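Local atomic coordinates of hydrogenase maturation factor (Thermoanaerobacter tengcongensis, PDB entry 3VTH), a protein that probably transfers the carbamoyl group of carbamoyl phosphate, at the expense of ATP, to the C-terminus of HypE during [NiFe]-hydrogenase maturation. Residues R12-F17 against A62-I67; M492-L497 against I737-A742; P191-V196 against D203-V208; I217-G222 against E346-I351. All coordinates share one frame; numbering follows the deposited sequence.

Contact 1 of 4, residues R12-F17 against A62-I67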
loop_
_atom_site.group_PDB
_atom_site.type_symbol
_atom_site.label_atom_id
_atom_site.label_comp_id
_atom_site.label_asym_id
_atom_site.label_seq_id
_atom_site.Cartn_x
_atom_site.Cartn_y
_atom_site.Cartn_z
ATOM N N ARG A 12 -31.814 26.126 -1.058
ATOM C CA ARG A 12 -31.350 24.850 -0.539
ATOM C C ARG A 12 -29.953 24.989 0.042
ATOM O O ARG A 12 -29.115 25.670 -0.522
ATOM C CB ARG A 12 -31.317 23.789 -1.646
ATOM C CG ARG A 12 -32.666 23.409 -2.207
ATOM C CD ARG A 12 -33.520 22.706 -1.184
ATOM N NE ARG A 12 -34.797 22.297 -1.765
ATOM C CZ ARG A 12 -35.875 23.072 -1.839
ATOM N NH1 ARG A 12 -35.851 24.316 -1.363
ATOM N NH2 ARG A 12 -36.985 22.595 -2.386
ATOM N N GLN A 13 -29.715 24.344 1.180
ATOM C CA GLN A 13 -28.355 24.195 1.680
ATOM C C GLN A 13 -27.913 22.778 1.359
ATOM O O GLN A 13 -28.658 21.828 1.603
ATOM C CB GLN A 13 -28.309 24.453 3.180
ATOM C CG GLN A 13 -26.973 24.142 3.828
ATOM C CD GLN A 13 -27.116 24.034 5.331
ATOM O OE1 GLN A 13 -27.864 24.797 5.945
ATOM N NE2 GLN A 13 -26.419 23.078 5.929
ATOM N N ILE A 14 -26.714 22.650 0.790
ATOM C CA ILE A 14 -26.178 21.368 0.343
ATOM C C ILE A 14 -24.788 21.137 0.954
ATOM O O ILE A 14 -23.894 21.966 0.810
ATOM C CB ILE A 14 -26.115 21.281 -1.215
ATOM C CG1 ILE A 14 -27.504 21.526 -1.834
ATOM C CG2 ILE A 14 -25.561 19.907 -1.671
ATOM C CD1 ILE A 14 -27.480 21.963 -3.305
ATOM N N ASN A 15 -24.622 20.019 1.650
ATOM C CA ASN A 15 -23.322 19.635 2.209
ATOM C C ASN A 15 -22.856 18.366 1.533
ATOM O O ASN A 15 -23.629 17.405 1.393
ATOM C CB ASN A 15 -23.428 19.397 3.715
ATOM C CG ASN A 15 -23.744 20.652 4.469
ATOM O OD1 ASN A 15 -22.844 21.404 4.846
ATOM N ND2 ASN A 15 -25.023 20.911 4.673
ATOM N N ILE A 16 -21.604 18.372 1.095
ATOM C CA ILE A 16 -21.043 17.229 0.398
ATOM C C ILE A 16 -19.834 16.721 1.189
ATOM O O ILE A 16 -18.995 17.515 1.627
ATOM C CB ILE A 16 -20.659 17.594 -1.042
ATOM C CG1 ILE A 16 -21.821 18.364 -1.716
ATOM C CG2 ILE A 16 -20.206 16.322 -1.835
ATOM C CD1 ILE A 16 -21.686 18.548 -3.186
ATOM N N PHE A 17 -19.775 15.403 1.380
ATOM C CA PHE A 17 -18.782 14.772 2.239
ATOM C C PHE A 17 -17.969 13.739 1.471
ATOM O O PHE A 17 -18.479 13.126 0.538
ATOM C CB PHE A 17 -19.474 14.072 3.425
ATOM C CG PHE A 17 -20.357 14.985 4.238
ATOM C CD1 PHE A 17 -21.735 14.954 4.090
ATOM C CD2 PHE A 17 -19.804 15.887 5.139
ATOM C CE1 PHE A 17 -22.567 15.803 4.848
ATOM C CE2 PHE A 17 -20.614 16.740 5.898
ATOM C CZ PHE A 17 -22.002 16.697 5.752
ATOM N N ALA A 62 -31.649 20.502 -11.363
ATOM C CA ALA A 62 -30.659 20.285 -12.425
ATOM C C ALA A 62 -29.214 20.460 -11.918
ATOM O O ALA A 62 -28.325 19.681 -12.256
ATOM C CB ALA A 62 -30.950 21.213 -13.608
ATOM N N PHE A 63 -28.997 21.482 -11.099
ATOM C CA PHE A 63 -27.713 21.710 -10.416
ATOM C C PHE A 63 -27.304 20.493 -9.553
ATOM O O PHE A 63 -26.167 20.003 -9.644
ATOM C CB PHE A 63 -27.844 23.003 -9.590
ATOM C CG PHE A 63 -26.706 23.287 -8.651
ATOM C CD1 PHE A 63 -26.788 22.923 -7.314
ATOM C CD2 PHE A 63 -25.601 24.021 -9.078
ATOM C CE1 PHE A 63 -25.754 23.232 -6.424
ATOM C CE2 PHE A 63 -24.573 24.340 -8.198
ATOM C CZ PHE A 63 -24.645 23.939 -6.871
ATOM N N ILE A 64 -28.235 19.991 -8.743
ATOM C CA ILE A 64 -27.957 18.829 -7.888
ATOM C C ILE A 64 -27.637 17.591 -8.737
ATOM O O ILE A 64 -26.699 16.849 -8.440
ATOM C CB ILE A 64 -29.121 18.549 -6.906
ATOM C CG1 ILE A 64 -29.226 19.662 -5.856
ATOM C CG2 ILE A 64 -28.965 17.184 -6.236
ATOM C CD1 ILE A 64 -30.490 19.554 -4.952
ATOM N N ARG A 65 -28.419 17.393 -9.795
ATOM C CA ARG A 65 -28.224 16.288 -10.734
ATOM C C ARG A 65 -26.843 16.349 -11.397
ATOM O O ARG A 65 -26.196 15.316 -11.565
ATOM C CB ARG A 65 -29.325 16.312 -11.792
ATOM C CG ARG A 65 -29.542 15.017 -12.540
ATOM C CD ARG A 65 -30.879 15.049 -13.325
ATOM N NE ARG A 65 -30.900 16.117 -14.330
ATOM C CZ ARG A 65 -31.774 17.129 -14.374
ATOM N NH1 ARG A 65 -32.758 17.239 -13.477
ATOM N NH2 ARG A 65 -31.673 18.032 -15.346
ATOM N N GLU A 66 -26.395 17.550 -11.771
ATOM C CA GLU A 66 -25.044 17.706 -12.338
ATOM C C GLU A 66 -23.963 17.288 -11.350
ATOM O O GLU A 66 -23.014 16.603 -11.725
ATOM C CB GLU A 66 -24.783 19.126 -12.834
ATOM C CG GLU A 66 -24.970 19.312 -14.337
ATOM C CD GLU A 66 -23.728 18.929 -15.128
ATOM O OE1 GLU A 66 -22.699 19.625 -14.995
ATOM O OE2 GLU A 66 -23.782 17.935 -15.889
ATOM N N ILE A 67 -24.114 17.694 -10.094
ATOM C CA ILE A 67 -23.164 17.290 -9.062
ATOM C C ILE A 67 -23.135 15.765 -8.924
ATOM O O ILE A 67 -22.059 15.167 -8.920
ATOM C CB ILE A 67 -23.459 17.935 -7.702
ATOM C CG1 ILE A 67 -23.207 19.442 -7.761
ATOM C CG2 ILE A 67 -22.566 17.304 -6.628
ATOM C CD1 ILE A 67 -23.709 20.213 -6.551
#

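Contact 2 of 4, residues M492-L497 against I737-A742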
loop_
_atom_site.group_PDB
_atom_site.type_symbol
_atom_site.label_atom_id
_atom_site.label_comp_id
_atom_site.label_asym_id
_atom_site.label_seq_id
_atom_site.Cartn_x
_atom_site.Cartn_y
_atom_site.Cartn_z
ATOM N N MET A 492 -12.371 -8.751 6.066
ATOM C CA MET A 492 -13.794 -8.558 6.398
ATOM C C MET A 492 -14.203 -7.082 6.342
ATOM O O MET A 492 -15.254 -6.748 5.785
ATOM C CB MET A 492 -14.117 -9.130 7.781
ATOM C CG MET A 492 -13.974 -10.648 7.889
ATOM S SD MET A 492 -14.188 -11.259 9.575
ATOM C CE MET A 492 -15.952 -10.952 9.770
ATOM N N ALA A 493 -13.379 -6.215 6.932
ATOM C CA ALA A 493 -13.587 -4.765 6.901
ATOM C C ALA A 493 -13.787 -4.190 5.477
ATOM O O ALA A 493 -14.677 -3.372 5.264
ATOM C CB ALA A 493 -12.414 -4.047 7.601
ATOM N N GLU A 494 -12.944 -4.603 4.524
ATOM C CA GLU A 494 -13.022 -4.140 3.116
ATOM C C GLU A 494 -14.299 -4.583 2.472
ATOM O O GLU A 494 -14.830 -3.901 1.585
ATOM C CB GLU A 494 -11.946 -4.783 2.235
ATOM C CG GLU A 494 -10.551 -4.535 2.569
ATOM C CD GLU A 494 -9.643 -4.877 1.395
ATOM O OE1 GLU A 494 -10.061 -4.693 0.220
ATOM O OE2 GLU A 494 -8.524 -5.344 1.654
ATOM N N HIS A 495 -14.772 -5.759 2.870
ATOM C CA HIS A 495 -15.949 -6.328 2.244
ATOM C C HIS A 495 -17.209 -6.181 3.079
ATOM O O HIS A 495 -18.220 -6.796 2.769
ATOM C CB HIS A 495 -15.692 -7.791 1.866
ATOM C CG HIS A 495 -14.572 -7.953 0.884
ATOM N ND1 HIS A 495 -14.738 -7.748 -0.469
ATOM C CD2 HIS A 495 -13.265 -8.262 1.061
ATOM C CE1 HIS A 495 -13.583 -7.941 -1.085
ATOM N NE2 HIS A 495 -12.675 -8.262 -0.180
ATOM N N ASN A 496 -17.150 -5.356 4.124
ATOM C CA ASN A 496 -18.302 -5.121 5.009
ATOM C C ASN A 496 -18.896 -6.403 5.599
ATOM O O ASN A 496 -20.112 -6.540 5.731
ATOM C CB ASN A 496 -19.382 -4.293 4.285
ATOM C CG ASN A 496 -18.806 -3.045 3.632
ATOM O OD1 ASN A 496 -18.926 -2.850 2.416
ATOM N ND2 ASN A 496 -18.155 -2.210 4.429
ATOM N N LEU A 497 -18.022 -7.343 5.952
ATOM C CA LEU A 497 -18.470 -8.582 6.562
ATOM C C LEU A 497 -18.466 -8.430 8.071
ATOM O O LEU A 497 -17.537 -7.845 8.652
ATOM C CB LEU A 497 -17.610 -9.774 6.132
ATOM C CG LEU A 497 -17.490 -10.046 4.631
ATOM C CD1 LEU A 497 -16.494 -11.168 4.370
ATOM C CD2 LEU A 497 -18.854 -10.353 3.990
ATOM N N ILE A 737 -2.753 -5.206 8.786
ATOM C CA ILE A 737 -3.094 -5.614 10.164
ATOM C C ILE A 737 -3.855 -4.524 10.957
ATOM O O ILE A 737 -4.813 -4.826 11.643
ATOM C CB ILE A 737 -1.809 -6.049 10.915
ATOM C CG1 ILE A 737 -1.359 -7.458 10.460
ATOM C CG2 ILE A 737 -1.940 -5.945 12.414
ATOM C CD1 ILE A 737 -2.238 -8.626 10.957
ATOM N N SER A 738 -3.426 -3.268 10.842
ATOM C CA SER A 738 -4.051 -2.180 11.598
ATOM C C SER A 738 -5.543 -1.992 11.298
ATOM O O SER A 738 -6.308 -1.634 12.182
ATOM C CB SER A 738 -3.280 -0.875 11.384
ATOM O OG SER A 738 -3.428 -0.443 10.036
ATOM N N LEU A 739 -5.968 -2.234 10.059
ATOM C CA LEU A 739 -7.392 -2.150 9.728
ATOM C C LEU A 739 -8.211 -3.239 10.451
ATOM O O LEU A 739 -9.301 -2.960 10.985
ATOM C CB LEU A 739 -7.620 -2.200 8.218
ATOM C CG LEU A 739 -9.082 -2.178 7.770
ATOM C CD1 LEU A 739 -9.810 -0.823 8.168
ATOM C CD2 LEU A 739 -9.205 -2.440 6.289
ATOM N N GLY A 740 -7.673 -4.462 10.473
ATOM C CA GLY A 740 -8.299 -5.563 11.204
ATOM C C GLY A 740 -8.375 -5.304 12.702
ATOM O O GLY A 740 -9.435 -5.520 13.313
ATOM N N GLN A 741 -7.267 -4.837 13.294
ATOM C CA GLN A 741 -7.257 -4.467 14.716
ATOM C C GLN A 741 -8.327 -3.426 15.008
ATOM O O GLN A 741 -9.005 -3.504 16.031
ATOM C CB GLN A 741 -5.912 -3.879 15.153
ATOM C CG GLN A 741 -4.712 -4.827 15.092
ATOM C CD GLN A 741 -3.394 -4.094 15.297
ATOM O OE1 GLN A 741 -3.274 -2.898 14.982
ATOM N NE2 GLN A 741 -2.381 -4.818 15.808
ATOM N N ALA A 742 -8.451 -2.446 14.113
ATOM C CA ALA A 742 -9.405 -1.343 14.285
ATOM C C ALA A 742 -10.843 -1.828 14.306
ATOM O O ALA A 742 -11.599 -1.455 15.190
ATOM C CB ALA A 742 -9.212 -0.266 13.199
#

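Contact 3 of 4, residues P191-V196 against D203-V208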
loop_
_atom_site.group_PDB
_atom_site.type_symbol
_atom_site.label_atom_id
_atom_site.label_comp_id
_atom_site.label_asym_id
_atom_site.label_seq_id
_atom_site.Cartn_x
_atom_site.Cartn_y
_atom_site.Cartn_z
ATOM N N PRO A 191 7.651 26.976 -7.761
ATOM C CA PRO A 191 8.899 26.327 -7.361
ATOM C C PRO A 191 9.844 26.170 -8.554
ATOM O O PRO A 191 9.410 26.237 -9.702
ATOM C CB PRO A 191 8.457 24.949 -6.843
ATOM C CG PRO A 191 7.000 24.839 -7.142
ATOM C CD PRO A 191 6.458 26.135 -7.549
ATOM N N SER A 192 11.126 25.965 -8.269
ATOM C CA SER A 192 12.113 25.678 -9.299
ATOM C C SER A 192 13.031 24.501 -8.920
ATOM O O SER A 192 13.223 24.179 -7.736
ATOM C CB SER A 192 12.929 26.934 -9.606
ATOM O OG SER A 192 13.328 27.573 -8.412
ATOM N N LEU A 193 13.564 23.854 -9.947
ATOM C CA LEU A 193 14.578 22.822 -9.787
ATOM C C LEU A 193 15.926 23.416 -9.402
ATOM O O LEU A 193 16.248 24.568 -9.734
ATOM C CB LEU A 193 14.740 22.028 -11.088
ATOM C CG LEU A 193 13.483 21.315 -11.606
ATOM C CD1 LEU A 193 13.709 20.829 -13.046
ATOM C CD2 LEU A 193 13.044 20.182 -10.668
ATOM N N SER A 194 16.721 22.598 -8.724
ATOM C CA SER A 194 18.089 22.948 -8.412
ATOM C C SER A 194 18.938 21.690 -8.603
ATOM O O SER A 194 18.648 20.624 -8.005
ATOM C CB SER A 194 18.175 23.502 -6.982
ATOM O OG SER A 194 19.535 23.655 -6.579
ATOM N N PHE A 195 19.930 21.789 -9.481
ATOM C CA PHE A 195 20.839 20.676 -9.741
ATOM C C PHE A 195 22.133 20.874 -8.954
ATOM O O PHE A 195 22.740 21.941 -8.993
ATOM C CB PHE A 195 21.152 20.540 -11.244
ATOM C CG PHE A 195 22.110 19.406 -11.570
ATOM C CD1 PHE A 195 21.645 18.097 -11.694
ATOM C CD2 PHE A 195 23.464 19.653 -11.759
ATOM C CE1 PHE A 195 22.513 17.053 -11.990
ATOM C CE2 PHE A 195 24.346 18.611 -12.063
ATOM C CZ PHE A 195 23.868 17.311 -12.179
ATOM N N VAL A 196 22.547 19.828 -8.248
ATOM C CA VAL A 196 23.798 19.842 -7.495
ATOM C C VAL A 196 24.609 18.615 -7.889
ATOM O O VAL A 196 24.167 17.476 -7.743
ATOM C CB VAL A 196 23.560 19.777 -5.954
ATOM C CG1 VAL A 196 24.883 19.963 -5.208
ATOM C CG2 VAL A 196 22.543 20.809 -5.510
ATOM N N ASP A 203 20.255 22.799 -18.974
ATOM C CA ASP A 203 19.119 22.886 -18.059
ATOM C C ASP A 203 19.113 21.682 -17.099
ATOM O O ASP A 203 19.691 20.640 -17.414
ATOM C CB ASP A 203 17.790 23.156 -18.799
ATOM C CG ASP A 203 17.140 21.902 -19.416
ATOM O OD1 ASP A 203 17.159 20.799 -18.827
ATOM O OD2 ASP A 203 16.542 22.052 -20.508
ATOM N N GLU A 204 18.505 21.850 -15.923
ATOM C CA GLU A 204 18.610 20.865 -14.825
ATOM C C GLU A 204 18.271 19.429 -15.219
ATOM O O GLU A 204 19.000 18.500 -14.864
ATOM C CB GLU A 204 17.774 21.285 -13.604
ATOM C CG GLU A 204 18.319 22.492 -12.827
ATOM C CD GLU A 204 18.000 23.838 -13.481
ATOM O OE1 GLU A 204 17.297 23.866 -14.520
ATOM O OE2 GLU A 204 18.460 24.877 -12.948
ATOM N N ILE A 205 17.168 19.240 -15.945
ATOM C CA ILE A 205 16.763 17.902 -16.395
ATOM C C ILE A 205 17.817 17.250 -17.306
ATOM O O ILE A 205 18.096 16.054 -17.188
ATOM C CB ILE A 205 15.398 17.910 -17.121
ATOM C CG1 ILE A 205 14.280 18.444 -16.209
ATOM C CG2 ILE A 205 15.037 16.492 -17.621
ATOM C CD1 ILE A 205 13.964 17.586 -14.963
ATOM N N LYS A 206 18.385 18.040 -18.214
ATOM C CA LYS A 206 19.453 17.566 -19.091
ATOM C C LYS A 206 20.711 17.192 -18.300
ATOM O O LYS A 206 21.408 16.258 -18.660
ATOM C CB LYS A 206 19.785 18.622 -20.150
ATOM C CG LYS A 206 20.324 18.058 -21.458
ATOM C CD LYS A 206 19.987 18.992 -22.652
ATOM C CE LYS A 206 18.451 19.196 -22.750
ATOM N NZ LYS A 206 18.036 20.238 -23.730
ATOM N N CYS A 207 21.000 17.929 -17.227
ATOM C CA CYS A 207 22.125 17.580 -16.357
ATOM C C CYS A 207 21.928 16.185 -15.727
ATOM O O CYS A 207 22.880 15.397 -15.614
ATOM C CB CYS A 207 22.324 18.650 -15.275
ATOM S SG CYS A 207 22.707 20.329 -15.895
ATOM N N VAL A 208 20.686 15.908 -15.331
ATOM C CA VAL A 208 20.287 14.609 -14.773
ATOM C C VAL A 208 20.427 13.499 -15.810
ATOM O O VAL A 208 21.043 12.464 -15.529
ATOM C CB VAL A 208 18.851 14.662 -14.203
ATOM C CG1 VAL A 208 18.326 13.254 -13.839
ATOM C CG2 VAL A 208 18.820 15.567 -12.991
HETATM O O HOH W 1 16.235 26.164 -11.836
HETATM O O HOH W 2 20.120 24.593 -10.637
#

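Contact 4 of 4, residues I217-G222 against E346-I351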
loop_
_atom_site.group_PDB
_atom_site.type_symbol
_atom_site.label_atom_id
_atom_site.label_comp_id
_atom_site.label_asym_id
_atom_site.label_seq_id
_atom_site.Cartn_x
_atom_site.Cartn_y
_atom_site.Cartn_z
ATOM N N ILE A 217 24.436 7.596 -10.247
ATOM C CA ILE A 217 23.249 7.535 -9.416
ATOM C C ILE A 217 22.759 8.956 -9.184
ATOM O O ILE A 217 23.520 9.815 -8.726
ATOM C CB ILE A 217 23.527 6.855 -8.052
ATOM C CG1 ILE A 217 23.867 5.373 -8.242
ATOM C CG2 ILE A 217 22.306 6.990 -7.139
ATOM C CD1 ILE A 217 24.786 4.809 -7.198
ATOM N N VAL A 218 21.494 9.198 -9.512
ATOM C CA VAL A 218 20.885 10.496 -9.285
ATOM C C VAL A 218 19.857 10.417 -8.152
ATOM O O VAL A 218 19.032 9.501 -8.117
ATOM C CB VAL A 218 20.257 11.071 -10.593
ATOM C CG1 VAL A 218 21.293 11.107 -11.723
ATOM C CG2 VAL A 218 19.084 10.236 -11.050
ATOM N N ALA A 219 19.922 11.361 -7.216
ATOM C CA ALA A 219 18.890 11.484 -6.193
ATOM C C ALA A 219 17.915 12.552 -6.647
ATOM O O ALA A 219 18.301 13.710 -6.862
ATOM C CB ALA A 219 19.496 11.826 -4.825
ATOM N N ILE A 220 16.657 12.150 -6.825
ATOM C CA ILE A 220 15.655 13.015 -7.427
ATOM C C ILE A 220 14.593 13.329 -6.394
ATOM O O ILE A 220 13.985 12.412 -5.839
ATOM C CB ILE A 220 14.988 12.319 -8.651
ATOM C CG1 ILE A 220 16.038 12.033 -9.741
ATOM C CG2 ILE A 220 13.858 13.150 -9.207
ATOM C CD1 ILE A 220 15.515 11.179 -10.900
ATOM N N LYS A 221 14.365 14.614 -6.132
ATOM C CA LYS A 221 13.261 14.993 -5.244
ATOM C C LYS A 221 11.951 14.862 -6.009
ATOM O O LYS A 221 11.735 15.545 -7.006
ATOM C CB LYS A 221 13.428 16.409 -4.679
ATOM C CG LYS A 221 12.383 16.761 -3.609
ATOM C CD LYS A 221 12.662 18.121 -2.989
ATOM C CE LYS A 221 11.477 18.607 -2.136
ATOM N NZ LYS A 221 11.818 19.913 -1.492
ATOM N N GLY A 222 11.074 13.982 -5.529
ATOM C CA GLY A 222 9.809 13.734 -6.196
ATOM C C GLY A 222 8.702 14.200 -5.285
ATOM O O GLY A 222 8.922 15.043 -4.409
ATOM N N GLU A 346 22.898 15.162 3.011
ATOM C CA GLU A 346 23.696 14.589 4.088
ATOM C C GLU A 346 23.621 13.055 4.107
ATOM O O GLU A 346 24.652 12.395 4.104
ATOM C CB GLU A 346 23.302 15.197 5.442
ATOM C CG GLU A 346 24.135 14.747 6.653
ATOM C CD GLU A 346 25.634 15.039 6.527
ATOM O OE1 GLU A 346 26.435 14.208 7.019
ATOM O OE2 GLU A 346 26.024 16.088 5.952
ATOM N N LYS A 347 22.410 12.496 4.110
ATOM C CA LYS A 347 22.233 11.040 4.224
ATOM C C LYS A 347 22.615 10.259 2.962
ATOM O O LYS A 347 23.021 9.104 3.054
ATOM C CB LYS A 347 20.808 10.690 4.674
ATOM C CG LYS A 347 20.561 11.100 6.129
ATOM C CD LYS A 347 19.155 10.779 6.600
ATOM C CE LYS A 347 18.962 11.243 8.052
ATOM N NZ LYS A 347 17.516 11.145 8.453
ATOM N N LEU A 348 22.495 10.897 1.798
ATOM C CA LEU A 348 22.785 10.233 0.529
ATOM C C LEU A 348 24.138 10.628 -0.072
ATOM O O LEU A 348 24.400 10.367 -1.250
ATOM C CB LEU A 348 21.642 10.474 -0.467
ATOM C CG LEU A 348 20.221 10.210 0.071
ATOM C CD1 LEU A 348 19.157 10.443 -0.995
ATOM C CD2 LEU A 348 20.095 8.796 0.655
ATOM N N LYS A 349 24.998 11.231 0.739
ATOM C CA LYS A 349 26.230 11.832 0.219
ATOM C C LYS A 349 27.219 10.794 -0.308
ATOM O O LYS A 349 28.020 11.098 -1.186
ATOM C CB LYS A 349 26.894 12.722 1.265
ATOM C CG LYS A 349 27.427 11.989 2.469
ATOM C CD LYS A 349 28.022 12.959 3.461
ATOM C CE LYS A 349 28.400 12.230 4.733
ATOM N NZ LYS A 349 29.502 12.939 5.405
ATOM N N ASP A 350 27.161 9.579 0.229
ATOM C CA ASP A 350 28.047 8.510 -0.235
ATOM C C ASP A 350 27.275 7.531 -1.116
ATOM O O ASP A 350 27.761 6.447 -1.433
ATOM C CB ASP A 350 28.708 7.780 0.943
ATOM C CG ASP A 350 29.655 8.676 1.747
ATOM O OD1 ASP A 350 30.375 9.517 1.156
ATOM O OD2 ASP A 350 29.698 8.521 2.988
ATOM N N ILE A 351 26.072 7.926 -1.519
ATOM C CA ILE A 351 25.222 7.071 -2.330
ATOM C C ILE A 351 24.965 7.703 -3.696
ATOM O O ILE A 351 25.361 7.147 -4.718
ATOM C CB ILE A 351 23.893 6.730 -1.614
ATOM C CG1 ILE A 351 24.172 6.105 -0.235
ATOM C CG2 ILE A 351 23.044 5.812 -2.480
ATOM C CD1 ILE A 351 22.917 5.835 0.595
#

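Contact 1 of 4, residues R12-F17 against A62-I67
Phe63, Ile64 and Ile67 of helix 57-69 rest on Ile14 and Ile16 of strand 10-17 in the acylphosphatase domain, an alpha/beta sandwich whose two helices pack on a five-stranded mixed sheet. The strand and helix segments run almost in the same direction, 6° apart, with 11.7 Å between their axes. Phe63 comes first. With CG anti to the backbone N (chi1 171°), it presents the rim of its ring: Ile14 CD1 lies near the ring plane, 3.8 Å from Phe63 CE1. Val29 and Ile32 of helix 25-35 and Val53 of strand 48-55 also touch this ring, so it joins both helices to the sheet. Ile64 meets the same methyl with its longer branch, Ile64 CG1 standing 3.9 Å from Ile14 CD1. A single delta carbon of the strand is thus gripped by two consecutive helix residues. One turn further on, tied back by the Ile67 N to Phe63 O bond, Ile67 packs on Ile16 and also reaches Ile32. Strand 10-17 is internal to the sheet, with backbone bonds to strands 48-55 and 76-85, and Ile14 and Ile16 point from it toward the helix. The Ile16 side chain is about 9 Å from that of Asn44, a predicted active-site residue. Ile67 touches with its short branch, CG2, which sits 3.8 Å from Ile16 CD1.

Contact 2 of 4, residues M492-L497 against I737-A742
Leu739 stretches toward Ala493 with CG anti to the backbone N (chi1 178°), and chi2 of 64° turns its two methyls so that the branch point as well as its tips meets the other helix. Ala493 CB is consequently 3.8 Å from Leu739 CG and 3.8 Å from Leu739 CD2, while Leu739 CD1 is slightly further from the same CB, at 4.2 Å. The alanine methyl therefore nests against the fork of the leucine instead of touching a single end. The backbones come nearest at Ala493 and Gly740, whose CA atoms are 6.9 Å apart. Glu494 adds a looser flank: its CG passes 4.5 Å from Leu739 CD2, and the carboxylate beyond it is held by three backbone amides, OE1 by Lys729 N and OE2 by Ser728 N and Val730 N. These helices belong to the Kae1-like part of HypF, of the actin-like ATPase clan. Helix 483-494 carries the iron ligands His483 and His487, and helix 737-749 starts just after a third, Asp734, so both helices are tied to the iron site, about 13 Å from the Leu739 side chain. That side chain also touches Val730 and Ala421. After Glu494 the first helix ends in a Schellman motif. Asn496 takes a positive phi of 55°, Leu497 N bonds to Met492 O at 2.8 Å, and Asn496 N makes a weak 3.4 Å bond to Ala493 O.

Contact 3 of 4, residues P191-V196 against D203-V208
The Phe195 ring carries Cys207 on one face: Cys207 CB stands 3.5 Å from the ring centroid and 4° off the normal, a CH-pi contact. Cys207 SG, over the same face at 4.5 Å from the centroid, adds a sulfur-aromatic contact, and Val208 CG2 lies 4.0 Å from Phe195 CD1. Strand 193-196 is an edge strand of the mixed sheet of the YrdC-like domain, antiparallel to strand 354-358. The chain returns through a short loop, so that helix 204-213 packs across the strand with its N-to-C direction turned 37° from the strand's. The Cys207-Cys200 disulfide pins that loop to the helix. Further toward the start of the strand, Leu193 CD1 meets Ile205 CD1 at 3.8 Å, and both side chains also reach Ile313 of helix 312-320. Asp203 N-caps the helix, its OD1 accepting from Lys206 N. Glu204, bent at chi2 (79°), lays its CG beside Phe195 CB and carries its carboxylate out to two waters that link it to the strand backbone. One water donates to Leu193 O and weakly to Glu204 OE2. The other accepts from Phe195 N at 3.0 Å and donates to Glu204 OE2 at 2.9 Å.

Contact 4 of 4, residues I217-G222 against E346-I351
Ile217 makes the close part of this contact, setting its delta methyl against the backbone of Ile351 in the YrdC-like alpha/beta domain. Here the chain leaving helix 341-347 passes beside strand 218-221 before entering strand 354-358, the parallel neighbour of that strand in the sheet. Ile217 CD1 is 3.5 Å from Ile351 O, and the same oxygen also lies 3.8 Å from Ile217 CB and 3.9 Å from Ile217 CG2, so across these two segments the isoleucine meets a carbonyl oxygen with three of its carbons. That buried oxygen is not left to carbon alone: Arg244 NH1 of helix 235-245 hydrogen-bonds to it, and Ile217 touches Arg244, Thr240 and Leu241 of that helix. The Ile351 side chain leads away from Ile217 and packs on Leu228. The second meeting is looser, one methyl against one methyl. Leu348, the first residue past the helix, has CG anti to its carbonyl carbon (chi1 -49°) and points a branch at Ala219. It also touches Phe355, and its side chain is about 9 Å from the bound ATP analogue. The solvent side is built of Glu346, Lys347, Lys349 and Asp350, all exposed, with a long 3.7 Å salt bridge between Lys349 NZ and Glu346 OE1. On the buried side, Leu348 CD1 stands 4.1 Å from Ala219 CB.

How the contacts relate
Along the chain the order is contact 1, contact 3, contact 4, contact 2, each closing before the next opens. Contacts 3 and 4 are neighbours, with centres 14 Å apart: helix 204-213 leads into strand 218-221, both contacts reach one mixed sheet, and Val208 O lies 4.0 Å from Val218 CG1. Contact 1, in the acylphosphatase domain, has its centre 32 Å from that of contact 2 and 45 to 48 Å from those of contacts 3 and 4, with no atoms touching. Contact 2, in the Kae1-like part, is centred 38 Å from contact 4, across the chain's centre. The side chains of Leu348 (contact 4) and Leu739 (contact 2) are about 9 and 13 Å from two different nucleotide analogues.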